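Long-range contact in putative dehydrogenase (Pseudomonas fluorescens, PDB 6UUG), which probably oxidises methanesulfinate as the flavin-dependent monooxygenase MsuC, part of a two-component system in bacterial sulfur assimilation: residues I310-A324 and H338-A350. Residues are numbered along the deposited sequence; the frame is centred on the assembly and turned at random.
Sequences IRLLVERAAALLDEA and HLATAIATAKVAA
Leu-313 O and Ala-342 O, one from each helix, are joined by a single water. The water donates to Leu-313 O at 2.8 Å and to Ala-342 O at 2.8 Å. It also accepts from Arg-316 NH2 at 3.0 Å, lying in plane at the edge of the guanidinium. The same NH2 also makes a salt bridge with Glu-308 of the second subunit, so a second partner probably holds the guanidinium.

Otherwise mostly apolar side chains carry the contact, several of them resting on backbone. The axes of segments 310-324 and 338-350 run nearly antiparallel, 154° apart in direction, and come within 8.5 Å. Small residues allow this spacing: Ala-346 CB sits 3.6 Å from Leu-313 O, and Ala-317 CB packs on Ile-343 CG1. Leu-339 is a knob in the hole formed by Ala-317, Leu-320, Leu-321 and Ala-324. Its CG is anti to the backbone N (chi1 175°), which carries both methyls across; CD1 comes 3.5 Å from Leu-321 N. Leu-313 divides its methyls, CD1 to Ala-349 CB and CD2 to Thr-345 CG2.

At the far end from Leu-339, Ile-310 CG2 meets Ala-350 CB at 3.7 Å, while CG1 and CD1 lie near Ala-349 O. Cutting this side chain back to an alanine removes all three carbons, which would probably open a gap beside Ala-349 and Ala-350.

The pair belongs to the C-terminal helical bundle of the acyl-CoA dehydrogenase fold. Helix 247-277 touches Val-314 and Leu-339, Trp-85 of helix 85-96 touches Leu-321, and helix 392-405 packs on Thr-345.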
ATOM      1  N   ILE A 310      -3.611 -10.822  12.226  1.00 24.11           N
ATOM      2  CA  ILE A 310      -2.398 -11.575  12.567  1.00 20.52           C
ATOM      3  C   ILE A 310      -2.686 -12.540  13.710  1.00 25.96           C
ATOM      4  O   ILE A 310      -2.301 -13.714  13.668  1.00 27.17           O
ATOM      5  CB  ILE A 310      -1.242 -10.635  12.954  1.00 25.18           C
ATOM      6  CG1 ILE A 310      -0.885  -9.687  11.824  1.00 26.68           C
ATOM      7  CG2 ILE A 310       0.001 -11.457  13.284  1.00 26.63           C
ATOM      8  CD1 ILE A 310      -0.046  -8.550  12.325  1.00 27.65           C
ATOM      9  N   ARG A 311      -3.348 -12.043  14.758  1.00 25.74           N
ATOM     10  CA  ARG A 311      -3.618 -12.877  15.929  1.00 24.57           C
ATOM     11  C   ARG A 311      -4.334 -14.167  15.540  1.00 24.77           C
ATOM     12  O   ARG A 311      -3.933 -15.257  15.952  1.00 26.17           O
ATOM     13  CB  ARG A 311      -4.454 -12.093  16.945  1.00 27.89           C
ATOM     14  CG  ARG A 311      -3.648 -11.047  17.734  1.00 26.78           C
ATOM     15  CD  ARG A 311      -4.582 -10.049  18.431  1.00 28.35           C
ATOM     16  NE  ARG A 311      -3.830  -9.088  19.250  1.00 30.27           N
ATOM     17  CZ  ARG A 311      -4.271  -7.877  19.587  1.00 34.42           C
ATOM     18  NH1 ARG A 311      -5.466  -7.463  19.188  1.00 34.53           N
ATOM     19  NH2 ARG A 311      -3.520  -7.082  20.342  1.00 35.65           N
ATOM     20  N   LEU A 312      -5.409 -14.061  14.749  1.00 24.98           N
ATOM     21  CA  LEU A 312      -6.145 -15.278  14.399  1.00 24.82           C
ATOM     22  C   LEU A 312      -5.303 -16.227  13.544  1.00 25.02           C
ATOM     23  O   LEU A 312      -5.375 -17.458  13.715  1.00 26.75           O
ATOM     24  CB  LEU A 312      -7.446 -14.921  13.690  1.00 25.82           C
ATOM     25  CG  LEU A 312      -8.471 -14.139  14.521  1.00 27.24           C
ATOM     26  CD1 LEU A 312      -9.786 -14.033  13.730  1.00 29.27           C
ATOM     27  CD2 LEU A 312      -8.697 -14.788  15.894  1.00 32.80           C
ATOM     28  N   LEU A 313      -4.530 -15.692  12.594  1.00 24.56           N
ATOM     29  CA  LEU A 313      -3.697 -16.564  11.765  1.00 23.76           C
ATOM     30  C   LEU A 313      -2.634 -17.270  12.596  1.00 25.37           C
ATOM     31  O   LEU A 313      -2.366 -18.465  12.393  1.00 26.15           O
ATOM     32  CB  LEU A 313      -3.040 -15.758  10.642  1.00 26.70           C
ATOM     33  CG  LEU A 313      -3.932 -15.301   9.491  1.00 25.44           C
ATOM     34  CD1 LEU A 313      -3.102 -14.260   8.672  1.00 25.73           C
ATOM     35  CD2 LEU A 313      -4.331 -16.514   8.636  1.00 27.19           C
ATOM     36  N   VAL A 314      -1.998 -16.541  13.519  1.00 25.38           N
ATOM     37  CA  VAL A 314      -0.964 -17.142  14.357  1.00 24.31           C
ATOM     38  C   VAL A 314      -1.574 -18.202  15.275  1.00 26.69           C
ATOM     39  O   VAL A 314      -1.032 -19.306  15.433  1.00 27.72           O
ATOM     40  CB  VAL A 314      -0.225 -16.046  15.148  1.00 25.37           C
ATOM     41  CG1 VAL A 314       0.724 -16.665  16.163  1.00 28.96           C
ATOM     42  CG2 VAL A 314       0.566 -15.168  14.183  1.00 24.95           C
ATOM     43  N   GLU A 315      -2.710 -17.884  15.887  1.00 24.51           N
ATOM     44  CA  GLU A 315      -3.320 -18.819  16.825  1.00 28.57           C
ATOM     45  C   GLU A 315      -3.868 -20.039  16.106  1.00 29.14           C
ATOM     46  O   GLU A 315      -3.855 -21.146  16.668  1.00 27.47           O
ATOM     47  CB  GLU A 315      -4.401 -18.098  17.630  1.00 29.03           C
ATOM     48  CG  GLU A 315      -3.772 -17.138  18.618  1.00 28.13           C
ATOM     49  CD  GLU A 315      -4.750 -16.181  19.279  1.00 37.07           C
ATOM     50  OE1 GLU A 315      -5.959 -16.199  18.932  1.00 39.53           O
ATOM     51  OE2 GLU A 315      -4.293 -15.400  20.147  1.00 36.48           O
ATOM     52  N   ARG A 316      -4.336 -19.868  14.864  1.00 25.43           N
ATOM     53  CA  ARG A 316      -4.778 -21.032  14.104  1.00 25.81           C
ATOM     54  C   ARG A 316      -3.607 -21.944  13.771  1.00 30.29           C
ATOM     55  O   ARG A 316      -3.713 -23.170  13.893  1.00 27.49           O
ATOM     56  CB  ARG A 316      -5.493 -20.637  12.815  1.00 28.72           C
ATOM     57  CG  ARG A 316      -5.801 -21.931  12.071  1.00 34.02           C
ATOM     58  CD  ARG A 316      -6.234 -21.793  10.712  1.00 38.55           C
ATOM     59  NE  ARG A 316      -5.292 -21.080   9.870  1.00 37.32           N
ATOM     60  CZ  ARG A 316      -5.613 -20.755   8.632  1.00 36.54           C
ATOM     61  NH1 ARG A 316      -6.816 -21.106   8.176  1.00 39.26           N
ATOM     62  NH2 ARG A 316      -4.765 -20.096   7.868  1.00 30.32           N
ATOM     63  N   ALA A 317      -2.479 -21.375  13.347  1.00 27.06           N
ATOM     64  CA  ALA A 317      -1.303 -22.210  13.107  1.00 26.45           C
ATOM     65  C   ALA A 317      -0.856 -22.933  14.370  1.00 25.47           C
ATOM     66  O   ALA A 317      -0.424 -24.096  14.311  1.00 26.29           O
ATOM     67  CB  ALA A 317      -0.158 -21.348  12.560  1.00 27.87           C
ATOM     68  N   ALA A 318      -0.942 -22.266  15.525  1.00 25.44           N
ATOM     69  CA  ALA A 318      -0.519 -22.912  16.762  1.00 26.35           C
ATOM     70  C   ALA A 318      -1.425 -24.089  17.098  1.00 27.21           C
ATOM     71  O   ALA A 318      -0.939 -25.138  17.521  1.00 27.89           O
ATOM     72  CB  ALA A 318      -0.494 -21.903  17.912  1.00 28.01           C
ATOM     73  N   ALA A 319      -2.738 -23.940  16.906  1.00 28.64           N
ATOM     74  CA  ALA A 319      -3.647 -25.064  17.151  1.00 28.90           C
ATOM     75  C   ALA A 319      -3.351 -26.231  16.215  1.00 30.38           C
ATOM     76  O   ALA A 319      -3.363 -27.399  16.635  1.00 29.04           O
ATOM     77  CB  ALA A 319      -5.098 -24.607  16.999  1.00 32.91           C
ATOM     78  N   LEU A 320      -3.100 -25.943  14.937  1.00 26.89           N
ATOM     79  CA  LEU A 320      -2.764 -27.005  13.997  1.00 26.31           C
ATOM     80  C   LEU A 320      -1.459 -27.688  14.378  1.00 28.90           C
ATOM     81  O   LEU A 320      -1.319 -28.898  14.170  1.00 29.47           O
ATOM     82  CB  LEU A 320      -2.675 -26.461  12.566  1.00 26.24           C
ATOM     83  CG  LEU A 320      -3.972 -25.983  11.910  1.00 28.93           C
ATOM     84  CD1 LEU A 320      -3.665 -25.309  10.581  1.00 32.59           C
ATOM     85  CD2 LEU A 320      -4.895 -27.171  11.682  1.00 31.08           C
ATOM     86  N   LEU A 321      -0.486 -26.939  14.927  1.00 26.09           N
ATOM     87  CA  LEU A 321       0.739 -27.585  15.385  1.00 24.65           C
ATOM     88  C   LEU A 321       0.447 -28.533  16.550  1.00 27.92           C
ATOM     89  O   LEU A 321       0.951 -29.666  16.576  1.00 29.05           O
ATOM     90  CB  LEU A 321       1.782 -26.536  15.794  1.00 27.60           C
ATOM     91  CG  LEU A 321       3.048 -27.041  16.489  1.00 26.64           C
ATOM     92  CD1 LEU A 321       3.728 -28.111  15.628  1.00 29.20           C
ATOM     93  CD2 LEU A 321       4.023 -25.879  16.808  1.00 27.30           C
ATOM     94  N   ASP A 322      -0.363 -28.086  17.518  1.00 27.98           N
ATOM     95  CA  ASP A 322      -0.786 -28.976  18.606  1.00 28.78           C
ATOM     96  C   ASP A 322      -1.339 -30.282  18.050  1.00 30.36           C
ATOM     97  O   ASP A 322      -0.952 -31.376  18.492  1.00 30.53           O
ATOM     98  CB  ASP A 322      -1.856 -28.301  19.479  1.00 33.71           C
ATOM     99  CG  ASP A 322      -1.295 -27.256  20.432  1.00 32.38           C
ATOM    100  OD1 ASP A 322      -0.060 -27.117  20.532  1.00 32.73           O
ATOM    101  OD2 ASP A 322      -2.119 -26.569  21.099  1.00 34.06           O
ATOM    102  N   GLU A 323      -2.249 -30.183  17.072  1.00 30.95           N
ATOM    103  CA  GLU A 323      -2.915 -31.370  16.535  1.00 30.98           C
ATOM    104  C   GLU A 323      -1.934 -32.260  15.780  1.00 33.87           C
ATOM    105  O   GLU A 323      -1.976 -33.489  15.913  1.00 33.40           O
ATOM    106  CB  GLU A 323      -4.096 -30.952  15.642  1.00 33.51           C
ATOM    107  CG  GLU A 323      -5.224 -30.268  16.427  1.00 36.07           C
ATOM    108  CD  GLU A 323      -6.269 -29.546  15.566  1.00 50.68           C
ATOM    109  OE1 GLU A 323      -6.183 -29.574  14.313  1.00 50.11           O
ATOM    110  OE2 GLU A 323      -7.188 -28.938  16.161  1.00 54.68           O
ATOM    111  N   ALA A 324      -1.011 -31.660  15.019  1.00 30.59           N
ATOM    112  CA  ALA A 324      -0.015 -32.453  14.300  1.00 29.80           C
ATOM    113  C   ALA A 324       0.941 -33.152  15.261  1.00 34.01           C
ATOM    114  O   ALA A 324       1.257 -34.336  15.079  1.00 35.61           O
ATOM    115  CB  ALA A 324       0.775 -31.560  13.326  1.00 29.54           C
ATOM    116  N   HIS A 338      -0.172 -28.990   5.131  1.00 29.66           N
ATOM    117  CA  HIS A 338      -1.200 -28.000   5.454  1.00 32.19           C
ATOM    118  C   HIS A 338      -0.785 -27.144   6.642  1.00 30.07           C
ATOM    119  O   HIS A 338      -1.055 -25.937   6.668  1.00 28.24           O
ATOM    120  CB  HIS A 338      -2.539 -28.696   5.715  1.00 34.06           C
ATOM    121  CG  HIS A 338      -3.204 -29.174   4.462  1.00 40.37           C
ATOM    122  ND1 HIS A 338      -2.842 -30.340   3.825  1.00 56.27           N
ATOM    123  CD2 HIS A 338      -4.170 -28.615   3.696  1.00 52.46           C
ATOM    124  CE1 HIS A 338      -3.574 -30.494   2.737  1.00 47.65           C
ATOM    125  NE2 HIS A 338      -4.390 -29.462   2.638  1.00 52.38           N
ATOM    126  N   LEU A 339      -0.134 -27.746   7.641  1.00 28.24           N
ATOM    127  CA  LEU A 339       0.424 -26.954   8.736  1.00 26.81           C
ATOM    128  C   LEU A 339       1.470 -25.968   8.220  1.00 26.53           C
ATOM    129  O   LEU A 339       1.475 -24.793   8.603  1.00 27.11           O
ATOM    130  CB  LEU A 339       1.045 -27.869   9.800  1.00 28.06           C
ATOM    131  CG  LEU A 339       1.780 -27.175  10.952  1.00 30.12           C
ATOM    132  CD1 LEU A 339       0.864 -26.232  11.735  1.00 26.38           C
ATOM    133  CD2 LEU A 339       2.420 -28.210  11.902  1.00 29.32           C
ATOM    134  N   ALA A 340       2.386 -26.446   7.380  1.00 27.32           N
ATOM    135  CA  ALA A 340       3.423 -25.573   6.838  1.00 28.75           C
ATOM    136  C   ALA A 340       2.824 -24.362   6.121  1.00 27.10           C
ATOM    137  O   ALA A 340       3.311 -23.233   6.278  1.00 26.82           O
ATOM    138  CB  ALA A 340       4.322 -26.368   5.892  1.00 29.04           C
ATOM    139  N   THR A 341       1.779 -24.582   5.318  1.00 28.18           N
ATOM    140  CA  THR A 341       1.120 -23.476   4.624  1.00 27.34           C
ATOM    141  C   THR A 341       0.487 -22.505   5.614  1.00 27.44           C
ATOM    142  O   THR A 341       0.602 -21.282   5.458  1.00 26.93           O
ATOM    143  CB  THR A 341       0.071 -24.023   3.658  1.00 30.99           C
ATOM    144  OG1 THR A 341       0.723 -24.830   2.670  1.00 30.10           O
ATOM    145  CG2 THR A 341      -0.676 -22.891   2.958  1.00 28.53           C
ATOM    146  N   ALA A 342      -0.166 -23.029   6.654  1.00 26.37           N
ATOM    147  CA  ALA A 342      -0.803 -22.156   7.639  1.00 25.52           C
ATOM    148  C   ALA A 342       0.223 -21.310   8.387  1.00 25.14           C
ATOM    149  O   ALA A 342      -0.039 -20.142   8.709  1.00 25.91           O
ATOM    150  CB  ALA A 342      -1.617 -22.993   8.635  1.00 24.96           C
ATOM    151  N   ILE A 343       1.379 -21.892   8.716  1.00 24.43           N
ATOM    152  CA  ILE A 343       2.426 -21.146   9.418  1.00 25.30           C
ATOM    153  C   ILE A 343       3.010 -20.069   8.509  1.00 24.44           C
ATOM    154  O   ILE A 343       3.240 -18.924   8.927  1.00 25.53           O
ATOM    155  CB  ILE A 343       3.530 -22.099   9.915  1.00 25.53           C
ATOM    156  CG1 ILE A 343       3.014 -22.986  11.055  1.00 24.73           C
ATOM    157  CG2 ILE A 343       4.751 -21.291  10.378  1.00 26.25           C
ATOM    158  CD1 ILE A 343       3.919 -24.238  11.316  1.00 26.39           C
ATOM    159  N   ALA A 344       3.303 -20.432   7.260  1.00 25.35           N
ATOM    160  CA  ALA A 344       3.876 -19.441   6.346  1.00 25.80           C
ATOM    161  C   ALA A 344       2.913 -18.295   6.108  1.00 26.76           C
ATOM    162  O   ALA A 344       3.334 -17.138   6.008  1.00 25.82           O
ATOM    163  CB  ALA A 344       4.253 -20.091   5.013  1.00 26.63           C
ATOM    164  N   THR A 345       1.611 -18.597   6.034  1.00 25.98           N
ATOM    165  CA  THR A 345       0.598 -17.557   5.873  1.00 25.33           C
ATOM    166  C   THR A 345       0.623 -16.600   7.058  1.00 26.10           C
ATOM    167  O   THR A 345       0.616 -15.373   6.888  1.00 26.31           O
ATOM    168  CB  THR A 345      -0.781 -18.217   5.736  1.00 26.89           C
ATOM    169  OG1 THR A 345      -0.818 -19.012   4.541  1.00 26.78           O
ATOM    170  CG2 THR A 345      -1.882 -17.183   5.671  1.00 28.28           C
ATOM    171  N   ALA A 346       0.660 -17.154   8.276  1.00 25.05           N
ATOM    172  CA  ALA A 346       0.745 -16.328   9.482  1.00 27.12           C
ATOM    173  C   ALA A 346       2.039 -15.523   9.529  1.00 26.03           C
ATOM    174  O   ALA A 346       2.037 -14.353   9.940  1.00 27.32           O
ATOM    175  CB  ALA A 346       0.619 -17.208  10.734  1.00 23.09           C
ATOM    176  N   LYS A 347       3.158 -16.134   9.122  1.00 24.68           N
ATOM    177  CA  LYS A 347       4.443 -15.443   9.169  1.00 26.45           C
ATOM    178  C   LYS A 347       4.479 -14.262   8.212  1.00 25.70           C
ATOM    179  O   LYS A 347       5.001 -13.192   8.564  1.00 27.34           O
ATOM    180  CB  LYS A 347       5.579 -16.427   8.855  1.00 24.53           C
ATOM    181  CG  LYS A 347       6.957 -15.845   9.229  1.00 28.01           C
ATOM    182  CD  LYS A 347       8.085 -16.867   9.167  1.00 36.50           C
ATOM    183  CE  LYS A 347       9.443 -16.174   9.362  1.00 42.67           C
ATOM    184  NZ  LYS A 347      10.394 -16.537   8.287  1.00 39.33           N
ATOM    185  N   VAL A 348       3.948 -14.424   6.989  1.00 25.38           N
ATOM    186  CA  VAL A 348       3.919 -13.297   6.055  1.00 26.62           C
ATOM    187  C   VAL A 348       3.109 -12.142   6.640  1.00 25.90           C
ATOM    188  O   VAL A 348       3.550 -10.983   6.638  1.00 26.41           O
ATOM    189  CB  VAL A 348       3.378 -13.740   4.686  1.00 27.74           C
ATOM    190  CG1 VAL A 348       3.165 -12.526   3.782  1.00 27.42           C
ATOM    191  CG2 VAL A 348       4.386 -14.686   4.038  1.00 27.64           C
ATOM    192  N   ALA A 349       1.927 -12.442   7.191  1.00 25.87           N
ATOM    193  CA  ALA A 349       1.099 -11.389   7.768  1.00 26.86           C
ATOM    194  C   ALA A 349       1.787 -10.738   8.959  1.00 25.04           C
ATOM    195  O   ALA A 349       1.830  -9.502   9.062  1.00 27.97           O
ATOM    196  CB  ALA A 349      -0.264 -11.942   8.187  1.00 28.49           C
ATOM    197  N   ALA A 350       2.336 -11.547   9.866  1.00 24.08           N
ATOM    198  CA  ALA A 350       2.998 -10.975  11.039  1.00 24.57           C
ATOM    199  C   ALA A 350       4.188 -10.124  10.630  1.00 26.00           C
ATOM    200  O   ALA A 350       4.434  -9.072  11.223  1.00 26.12           O
ATOM    201  CB  ALA A 350       3.453 -12.068  11.998  1.00 26.16           C
TER
HETATM  202  O   HOH W   1      -2.576 -19.664   9.817  1.00 27.52           O